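PDB 4RTB: HydG protein from Carboxydothermus hydrogenoformans, which binds a [4Fe-4S] cluster and S-adenosylmethionine and, as a radical SAM maturase, probably makes CO and cyanide for [FeFe]-hydrogenase. Local coordinates for residues V284-K288 with I301-F306. Numbering follows the deposited sequence.
Sequences VPRLK and ISDHKF. With SAM (S-adenosylmethionine), chain B.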
# COMPACT_ATOMS: atom_id res chain seq x y z
N VAL A 284 0.36 3.24 3.23
CA VAL A 284 0.15 4.46 4.00
C VAL A 284 -1.16 5.16 3.64
O VAL A 284 -1.22 5.97 2.72
CB VAL A 284 1.32 5.45 3.82
CG1 VAL A 284 2.46 5.08 4.75
CG2 VAL A 284 1.80 5.48 2.37
N PRO A 285 -2.23 4.84 4.39
CA PRO A 285 -3.54 5.48 4.20
C PRO A 285 -3.83 6.58 5.22
O PRO A 285 -3.70 6.37 6.42
CB PRO A 285 -4.51 4.32 4.36
CG PRO A 285 -3.76 3.28 5.20
CD PRO A 285 -2.32 3.71 5.32
N ARG A 286 -4.23 7.75 4.73
CA ARG A 286 -4.73 8.80 5.61
C ARG A 286 -6.21 8.53 5.87
O ARG A 286 -6.90 7.95 5.04
CB ARG A 286 -4.52 10.19 5.00
CG ARG A 286 -4.75 10.26 3.50
CD ARG A 286 -5.09 11.67 3.05
NE ARG A 286 -3.98 12.60 3.22
CZ ARG A 286 -4.08 13.92 3.08
NH1 ARG A 286 -3.02 14.69 3.25
NH2 ARG A 286 -5.25 14.46 2.77
N LEU A 287 -6.67 8.94 7.04
CA LEU A 287 -8.04 8.68 7.47
C LEU A 287 -9.04 9.51 6.67
O LEU A 287 -8.97 10.74 6.64
CB LEU A 287 -8.17 8.95 8.97
CG LEU A 287 -9.55 9.04 9.60
CD1 LEU A 287 -10.34 7.76 9.42
CD2 LEU A 287 -9.39 9.38 11.08
N LYS A 288 -9.97 8.82 6.02
CA LYS A 288 -10.93 9.43 5.09
C LYS A 288 -12.35 9.47 5.68
O LYS A 288 -12.63 8.78 6.65
CB LYS A 288 -10.93 8.66 3.77
CG LYS A 288 -9.71 8.93 2.90
CD LYS A 288 -9.83 10.28 2.22
CE LYS A 288 -8.49 10.74 1.68
NZ LYS A 288 -8.55 11.09 0.23
N ILE A 301 -4.17 15.23 9.07
CA ILE A 301 -2.95 14.99 8.31
C ILE A 301 -2.87 15.93 7.12
O ILE A 301 -3.57 15.74 6.11
CB ILE A 301 -2.87 13.54 7.79
CG1 ILE A 301 -3.20 12.56 8.91
CG2 ILE A 301 -1.49 13.26 7.22
CD1 ILE A 301 -2.26 12.65 10.08
N SER A 302 -2.03 16.96 7.22
CA SER A 302 -1.90 17.93 6.14
C SER A 302 -1.19 17.30 4.95
O SER A 302 -0.41 16.37 5.10
CB SER A 302 -1.15 19.17 6.62
OG SER A 302 0.23 18.90 6.83
N ASP A 303 -1.50 17.82 3.76
CA ASP A 303 -0.91 17.34 2.51
C ASP A 303 0.61 17.38 2.56
O ASP A 303 1.28 16.43 2.16
CB ASP A 303 -1.41 18.17 1.33
CG ASP A 303 -2.80 17.76 0.88
OD1 ASP A 303 -3.03 16.55 0.69
OD2 ASP A 303 -3.65 18.65 0.71
N HIS A 304 1.13 18.49 3.06
CA HIS A 304 2.57 18.67 3.21
C HIS A 304 3.16 17.58 4.10
O HIS A 304 4.12 16.90 3.72
CB HIS A 304 2.88 20.05 3.79
CG HIS A 304 4.34 20.35 3.85
ND1 HIS A 304 5.07 20.70 2.74
CD2 HIS A 304 5.20 20.35 4.89
CE1 HIS A 304 6.33 20.90 3.09
NE2 HIS A 304 6.44 20.70 4.39
N LYS A 305 2.58 17.42 5.28
CA LYS A 305 3.06 16.42 6.23
C LYS A 305 2.94 15.02 5.64
O LYS A 305 3.80 14.18 5.86
CB LYS A 305 2.29 16.51 7.55
CG LYS A 305 3.18 16.82 8.75
CD LYS A 305 2.55 17.87 9.65
CE LYS A 305 3.40 18.11 10.89
NZ LYS A 305 4.81 18.46 10.56
N PHE A 306 1.88 14.77 4.88
CA PHE A 306 1.70 13.50 4.18
C PHE A 306 2.87 13.21 3.24
O PHE A 306 3.49 12.13 3.29
CB PHE A 306 0.38 13.50 3.40
CG PHE A 306 -0.14 12.13 3.08
CD1 PHE A 306 0.06 11.08 3.96
CD2 PHE A 306 -0.82 11.90 1.90
CE1 PHE A 306 -0.43 9.82 3.68
CE2 PHE A 306 -1.30 10.64 1.61
CZ PHE A 306 -1.11 9.60 2.50
N SAM B . -10.96 -6.09 8.15
CA SAM B . -9.51 -6.22 8.03
C SAM B . -8.73 -5.36 9.02
O SAM B . -9.30 -4.57 9.78
OXT SAM B . -7.51 -5.43 9.08
CB SAM B . -9.03 -5.89 6.62
CG SAM B . -9.95 -5.02 5.76
SD SAM B . -10.21 -3.30 6.26
CE SAM B . -11.68 -3.00 5.28
C5' SAM B . -9.11 -2.42 5.13
C4' SAM B . -8.43 -1.18 5.71
O4' SAM B . -9.17 0.01 5.50
C3' SAM B . -8.26 -1.28 7.22
O3' SAM B . -7.05 -1.93 7.53
C2' SAM B . -8.25 0.17 7.66
O2' SAM B . -6.94 0.57 7.98
C1' SAM B . -8.72 0.95 6.46
N9 SAM B . -9.79 1.87 6.88
C8 SAM B . -10.90 1.53 7.61
N7 SAM B . -11.64 2.64 7.81
C5 SAM B . -11.01 3.69 7.23
C6 SAM B . -11.32 5.03 7.14
N6 SAM B . -12.43 5.50 7.69
N1 SAM B . -10.47 5.89 6.47
C2 SAM B . -9.31 5.40 5.89
N3 SAM B . -9.01 4.06 5.99
C4 SAM B . -9.84 3.21 6.64
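R286 packs on F306 and pairs with D303, joining the loop after strand 281-283 to the first turn of helix 303-316. Strand and helix form a beta-alpha unit of the parallel sheet, and R286, L287 and K288 of the loop line the S-adenosylmethionine pocket. CG of R286 lies over the face of the F306 ring in a CH-pi contact, 4.2 Å from the ring centroid. NE follows over the same face toward the rim, 3.5 Å from F306 CD2. The guanidinium is not stacked flat, as its plane is turned 49° from the ring. A bend at chi3 (67°) carries the guanidinium past the ring to the helix start. There R286 NH1 forms a salt bridge with D303 OD1 at 3.2 Å. The guanidinium and carboxylate planes are nearly parallel (11°) but offset, and OD1 reaches NH1 obliquely from outside the guanidinium plane. I301 O sits over the opposite face, 3.1 Å from R286 NH1, at too poor an angle for a hydrogen bond. With an alanine here, D303 would probably lose this charged mate and part of the F306 face would probably be uncovered. At the ring edge, V284 O lies 3.6 Å from F306 CZ. On its far side the loop reads the adenine of S-adenosylmethionine: K288 N donates to SAM N1 (3.0 Å), and SAM N6 donates weakly to K288 O. V284 bonds through its backbone to I323 of strand 321-324, while D303 and F306 touch L332 and L336 of helix 330-339.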